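Complement factor H (Bos taurus, PDB 6XZ6) probably regulates the complement system, and its fifth domain, a sushi repeat, is bound by the factor H receptor of Trypanosoma brucei. Local coordinates at residues 3-16 with 19-33. Residues are numbered along the deposited sequence; the frame is centred on the assembly and turned at random.
Sequences ITCDPPRIPNGVYR and LSKYRGQDKITYECK
Tyr22 brings CE1 within 3.5 Å of Pro7 CA and its hydroxyl to the edge of the Tyr15 ring, OH to CE2 3.2 Å. Its CG stands anti to the carbonyl carbon (chi1 -56°), which carries the ring along Pro7 to that edge. There the OH accepts the N-H of Leu19 at 2.9 Å and also bonds Pro17 O, so a buried polar atom is satisfied twice. Pro8, rigid and compact, sets CG over the centre of the Tyr15 ring, 3.7 Å above its plane, and slides past Ile28, while the ends of Ile10 and Ile28 meet tip to tip, CD1 to CD1 4.2 Å. A phenylalanine in place of Tyr22 would probably leave the Leu19 N-H and Pro17 O without this partner. Backbone bonds pair strands 4-5 with 22-23 and 13-16 with 27-32, both antiparallel; Arg16 NE donates a hydrogen bond to Thr29 OG1 (3.1 Å), which lies near the guanidinium plane. Lys21 and Asp6 run side by side into a salt bridge whose hydrogen bond is weak, NZ to OD1 3.2 Å. Disulfides Cys5-Cys47 and Cys32-Cys58 mark the sushi fold; Arg16 and Lys33 salt-bridge Glu9 and Glu169 of the receptor chain, consistent with charge complementarity in binding.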
loop_
_atom_site.group_PDB
_atom_site.type_symbol
_atom_site.label_atom_id
_atom_site.label_comp_id
_atom_site.label_asym_id
_atom_site.label_seq_id
_atom_site.Cartn_x
_atom_site.Cartn_y
_atom_site.Cartn_z
ATOM N N ILE B 3 -6.066 37.484 25.118
ATOM C CA ILE B 3 -5.763 36.122 25.591
ATOM C C ILE B 3 -4.878 35.402 24.548
ATOM O O ILE B 3 -5.164 35.474 23.351
ATOM C CB ILE B 3 -7.095 35.336 25.859
ATOM C CG1 ILE B 3 -7.813 35.848 27.137
ATOM C CG2 ILE B 3 -6.888 33.816 25.908
ATOM C CD1 ILE B 3 -9.273 35.414 27.286
ATOM N N THR B 4 -3.804 34.719 25.002
ATOM C CA THR B 4 -2.941 33.905 24.132
ATOM C C THR B 4 -2.654 32.571 24.783
ATOM O O THR B 4 -2.635 32.495 26.012
ATOM C CB THR B 4 -1.645 34.604 23.669
ATOM O OG1 THR B 4 -0.995 35.268 24.755
ATOM C CG2 THR B 4 -1.867 35.541 22.501
ATOM N N CYS B 5 -2.449 31.515 23.956
ATOM C CA CYS B 5 -2.110 30.148 24.372
ATOM C C CYS B 5 -0.871 29.705 23.661
ATOM O O CYS B 5 -0.643 30.045 22.499
ATOM C CB CYS B 5 -3.241 29.152 24.091
ATOM S SG CYS B 5 -4.805 29.524 24.913
ATOM N N ASP B 6 -0.149 28.827 24.326
ATOM C CA ASP B 6 0.997 28.149 23.775
ATOM C C ASP B 6 0.419 26.926 23.055
ATOM O O ASP B 6 -0.713 26.527 23.385
ATOM C CB ASP B 6 1.928 27.690 24.909
ATOM C CG ASP B 6 2.751 28.796 25.537
ATOM O OD1 ASP B 6 3.181 29.723 24.793
ATOM O OD2 ASP B 6 2.979 28.738 26.769
ATOM N N PRO B 7 1.148 26.313 22.088
ATOM C CA PRO B 7 0.617 25.102 21.437
ATOM C C PRO B 7 0.226 24.018 22.452
ATOM O O PRO B 7 0.908 23.884 23.480
ATOM C CB PRO B 7 1.794 24.624 20.587
ATOM C CG PRO B 7 2.665 25.801 20.412
ATOM C CD PRO B 7 2.491 26.656 21.580
ATOM N N PRO B 8 -0.883 23.263 22.227
ATOM C CA PRO B 8 -1.244 22.205 23.187
ATOM C C PRO B 8 -0.220 21.085 23.201
ATOM O O PRO B 8 0.505 20.871 22.234
ATOM C CB PRO B 8 -2.597 21.688 22.683
ATOM C CG PRO B 8 -2.669 22.081 21.304
ATOM C CD PRO B 8 -1.821 23.301 21.089
ATOM N N ARG B 9 -0.142 20.384 24.313
ATOM C CA ARG B 9 0.759 19.272 24.436
ATOM C C ARG B 9 -0.161 18.058 24.563
ATOM O O ARG B 9 -0.899 17.919 25.538
ATOM C CB ARG B 9 1.717 19.487 25.614
ATOM C CG ARG B 9 2.698 20.653 25.369
ATOM C CD ARG B 9 3.667 20.964 26.506
ATOM N NE ARG B 9 4.504 19.811 26.812
ATOM C CZ ARG B 9 5.510 19.825 27.669
ATOM N NH1 ARG B 9 5.849 20.950 28.285
ATOM N NH2 ARG B 9 6.208 18.719 27.896
ATOM N N ILE B 10 -0.224 17.272 23.487
ATOM C CA ILE B 10 -1.066 16.085 23.355
ATOM C C ILE B 10 -0.173 14.853 23.081
ATOM O O ILE B 10 -0.046 14.430 21.926
ATOM C CB ILE B 10 -2.220 16.245 22.303
ATOM C CG1 ILE B 10 -2.930 17.604 22.449
ATOM C CG2 ILE B 10 -3.232 15.095 22.418
ATOM C CD1 ILE B 10 -3.614 18.085 21.280
ATOM N N PRO B 11 0.421 14.233 24.145
ATOM C CA PRO B 11 1.136 12.965 23.931
ATOM C C PRO B 11 0.149 11.902 23.381
ATOM O O PRO B 11 -1.032 11.902 23.762
ATOM C CB PRO B 11 1.603 12.579 25.348
ATOM C CG PRO B 11 1.437 13.752 26.163
ATOM C CD PRO B 11 0.353 14.561 25.586
ATOM N N ASN B 12 0.629 11.019 22.473
ATOM C CA ASN B 12 -0.120 9.912 21.838
ATOM C C ASN B 12 -1.311 10.385 20.984
ATOM O O ASN B 12 -2.228 9.605 20.695
ATOM C CB ASN B 12 -0.545 8.844 22.861
ATOM C CG ASN B 12 0.614 8.296 23.662
ATOM O OD1 ASN B 12 1.584 7.745 23.138
ATOM N ND2 ASN B 12 0.542 8.441 24.954
ATOM N N GLY B 13 -1.226 11.642 20.545
ATOM C CA GLY B 13 -2.200 12.300 19.689
ATOM C C GLY B 13 -1.574 13.284 18.722
ATOM O O GLY B 13 -0.374 13.566 18.822
ATOM N N VAL B 14 -2.393 13.809 17.780
ATOM C CA VAL B 14 -2.016 14.818 16.764
ATOM C C VAL B 14 -3.073 15.927 16.726
ATOM O O VAL B 14 -4.250 15.627 16.540
ATOM C CB VAL B 14 -1.842 14.303 15.300
ATOM C CG1 VAL B 14 -0.588 14.815 14.625
ATOM C CG2 VAL B 14 -2.159 12.840 15.070
ATOM N N TYR B 15 -2.662 17.191 16.832
ATOM C CA TYR B 15 -3.564 18.346 16.701
ATOM C C TYR B 15 -3.261 19.096 15.413
ATOM O O TYR B 15 -2.214 18.888 14.766
ATOM C CB TYR B 15 -3.496 19.301 17.909
ATOM C CG TYR B 15 -2.171 20.009 18.086
ATOM C CD1 TYR B 15 -1.128 19.421 18.807
ATOM C CD2 TYR B 15 -1.968 21.285 17.579
ATOM C CE1 TYR B 15 0.101 20.069 18.962
ATOM C CE2 TYR B 15 -0.745 21.940 17.732
ATOM C CZ TYR B 15 0.283 21.328 18.426
ATOM O OH TYR B 15 1.481 21.965 18.590
ATOM N N ARG B 16 -4.203 19.960 15.044
ATOM C CA ARG B 16 -4.139 20.841 13.896
ATOM C C ARG B 16 -4.953 22.119 14.211
ATOM O O ARG B 16 -5.938 22.027 14.952
ATOM C CB ARG B 16 -4.592 20.126 12.606
ATOM C CG ARG B 16 -6.057 19.664 12.539
ATOM C CD ARG B 16 -6.824 20.479 11.489
ATOM N NE ARG B 16 -7.503 21.626 12.105
ATOM C CZ ARG B 16 -7.565 22.843 11.585
ATOM N NH1 ARG B 16 -8.176 23.823 12.248
ATOM N NH2 ARG B 16 -7.022 23.091 10.396
ATOM N N LEU B 19 0.643 26.000 15.070
ATOM C CA LEU B 19 1.139 27.387 15.119
ATOM C C LEU B 19 1.951 27.609 16.381
ATOM O O LEU B 19 1.738 26.901 17.378
ATOM C CB LEU B 19 -0.020 28.405 15.079
ATOM C CG LEU B 19 -1.160 28.187 14.086
ATOM C CD1 LEU B 19 -2.277 29.139 14.369
ATOM C CD2 LEU B 19 -0.685 28.291 12.628
ATOM N N SER B 20 2.849 28.609 16.354
ATOM C CA SER B 20 3.718 28.973 17.487
ATOM C C SER B 20 2.927 29.544 18.657
ATOM O O SER B 20 3.309 29.339 19.813
ATOM C CB SER B 20 4.791 29.970 17.051
ATOM O OG SER B 20 4.221 31.102 16.414
ATOM N N LYS B 21 1.830 30.268 18.348
ATOM C CA LYS B 21 0.968 30.919 19.329
ATOM C C LYS B 21 -0.441 31.037 18.782
ATOM O O LYS B 21 -0.642 31.328 17.595
ATOM C CB LYS B 21 1.513 32.318 19.685
ATOM C CG LYS B 21 0.999 32.864 21.011
ATOM C CD LYS B 21 2.123 33.458 21.859
ATOM C CE LYS B 21 2.706 32.479 22.864
ATOM N NZ LYS B 21 3.802 31.660 22.276
ATOM N N TYR B 22 -1.417 30.823 19.672
ATOM C CA TYR B 22 -2.852 30.890 19.394
ATOM C C TYR B 22 -3.457 32.030 20.193
ATOM O O TYR B 22 -2.960 32.384 21.258
ATOM C CB TYR B 22 -3.528 29.560 19.753
ATOM C CG TYR B 22 -2.919 28.373 19.043
ATOM C CD1 TYR B 22 -1.741 27.792 19.504
ATOM C CD2 TYR B 22 -3.521 27.824 17.912
ATOM C CE1 TYR B 22 -1.155 26.715 18.838
ATOM C CE2 TYR B 22 -2.954 26.734 17.250
ATOM C CZ TYR B 22 -1.776 26.179 17.729
ATOM O OH TYR B 22 -1.203 25.096 17.131
ATOM N N ARG B 23 -4.517 32.612 19.664
ATOM C CA ARG B 23 -5.204 33.753 20.280
ATOM C C ARG B 23 -6.505 33.246 20.898
ATOM O O ARG B 23 -6.923 32.134 20.588
ATOM C CB ARG B 23 -5.497 34.829 19.207
ATOM C CG ARG B 23 -4.319 35.157 18.263
ATOM C CD ARG B 23 -3.544 36.426 18.626
ATOM N NE ARG B 23 -4.416 37.564 18.940
ATOM C CZ ARG B 23 -5.055 38.311 18.040
ATOM N NH1 ARG B 23 -5.831 39.315 18.431
ATOM N NH2 ARG B 23 -4.925 38.058 16.742
ATOM N N GLY B 24 -7.124 34.036 21.763
ATOM C CA GLY B 24 -8.392 33.676 22.380
ATOM C C GLY B 24 -9.434 33.294 21.348
ATOM O O GLY B 24 -9.517 33.909 20.283
ATOM N N GLN B 25 -10.174 32.217 21.633
ATOM C CA GLN B 25 -11.248 31.623 20.819
ATOM C C GLN B 25 -10.732 30.837 19.581
ATOM O O GLN B 25 -11.549 30.305 18.829
ATOM C CB GLN B 25 -12.347 32.640 20.443
ATOM C CG GLN B 25 -13.087 33.257 21.643
ATOM C CD GLN B 25 -13.656 32.244 22.620
ATOM O OE1 GLN B 25 -13.155 32.095 23.742
ATOM N NE2 GLN B 25 -14.712 31.529 22.220
ATOM N N ASP B 26 -9.388 30.697 19.428
ATOM C CA ASP B 26 -8.777 29.902 18.356
ATOM C C ASP B 26 -8.983 28.447 18.732
ATOM O O ASP B 26 -8.695 28.060 19.872
ATOM C CB ASP B 26 -7.262 30.189 18.200
ATOM C CG ASP B 26 -6.848 31.343 17.274
ATOM O OD1 ASP B 26 -7.713 32.195 16.946
ATOM O OD2 ASP B 26 -5.652 31.399 16.885
ATOM N N LYS B 27 -9.520 27.655 17.792
ATOM C CA LYS B 27 -9.795 26.237 17.996
ATOM C C LYS B 27 -8.786 25.333 17.315
ATOM O O LYS B 27 -8.419 25.536 16.139
ATOM C CB LYS B 27 -11.207 25.851 17.500
ATOM C CG LYS B 27 -12.351 26.336 18.370
ATOM C CD LYS B 27 -13.569 25.471 18.228
ATOM C CE LYS B 27 -14.817 26.289 18.367
ATOM N NZ LYS B 27 -15.307 26.768 17.036
ATOM N N ILE B 28 -8.374 24.297 18.052
ATOM C CA ILE B 28 -7.559 23.205 17.538
ATOM C C ILE B 28 -8.469 21.947 17.513
ATOM O O ILE B 28 -9.424 21.866 18.285
ATOM C CB ILE B 28 -6.213 22.971 18.295
ATOM C CG1 ILE B 28 -6.405 22.507 19.768
ATOM C CG2 ILE B 28 -5.308 24.178 18.214
ATOM C CD1 ILE B 28 -6.314 20.996 20.019
ATOM N N THR B 29 -8.190 21.005 16.613
ATOM C CA THR B 29 -8.871 19.712 16.546
ATOM C C THR B 29 -7.756 18.650 16.684
ATOM O O THR B 29 -6.683 18.816 16.139
ATOM C CB THR B 29 -9.733 19.524 15.277
ATOM O OG1 THR B 29 -8.909 19.669 14.130
ATOM C CG2 THR B 29 -10.929 20.460 15.212
ATOM N N TYR B 30 -7.988 17.601 17.428
ATOM C CA TYR B 30 -6.989 16.563 17.635
ATOM C C TYR B 30 -7.524 15.145 17.381
ATOM O O TYR B 30 -8.711 14.887 17.544
ATOM C CB TYR B 30 -6.371 16.681 19.047
ATOM C CG TYR B 30 -7.280 16.246 20.179
ATOM C CD1 TYR B 30 -8.276 17.093 20.666
ATOM C CD2 TYR B 30 -7.075 15.036 20.838
ATOM C CE1 TYR B 30 -9.082 16.716 21.734
ATOM C CE2 TYR B 30 -7.885 14.645 21.901
ATOM C CZ TYR B 30 -8.883 15.490 22.348
ATOM O OH TYR B 30 -9.690 15.113 23.389
ATOM N N GLU B 31 -6.622 14.234 17.012
ATOM C CA GLU B 31 -6.892 12.817 16.772
ATOM C C GLU B 31 -5.902 12.020 17.596
ATOM O O GLU B 31 -4.790 12.475 17.816
ATOM C CB GLU B 31 -6.730 12.467 15.284
ATOM C CG GLU B 31 -7.813 13.039 14.399
ATOM C CD GLU B 31 -9.196 12.485 14.659
ATOM O OE1 GLU B 31 -9.340 11.241 14.647
ATOM O OE2 GLU B 31 -10.136 13.293 14.853
ATOM N N CYS B 32 -6.300 10.847 18.043
ATOM C CA CYS B 32 -5.453 9.977 18.841
ATOM C C CYS B 32 -4.837 8.854 17.976
ATOM O O CYS B 32 -5.422 8.447 16.966
ATOM C CB CYS B 32 -6.231 9.422 20.039
ATOM S SG CYS B 32 -6.783 10.679 21.241
ATOM N N LYS B 33 -3.643 8.366 18.383
ATOM C CA LYS B 33 -2.907 7.269 17.746
ATOM C C LYS B 33 -3.755 6.018 17.805
ATOM O O LYS B 33 -4.553 5.876 18.735
ATOM C CB LYS B 33 -1.619 6.974 18.533
ATOM C CG LYS B 33 -0.376 7.691 18.053
ATOM C CD LYS B 33 0.841 6.854 18.434
ATOM C CE LYS B 33 1.848 7.594 19.281
ATOM N NZ LYS B 33 2.821 8.338 18.434
#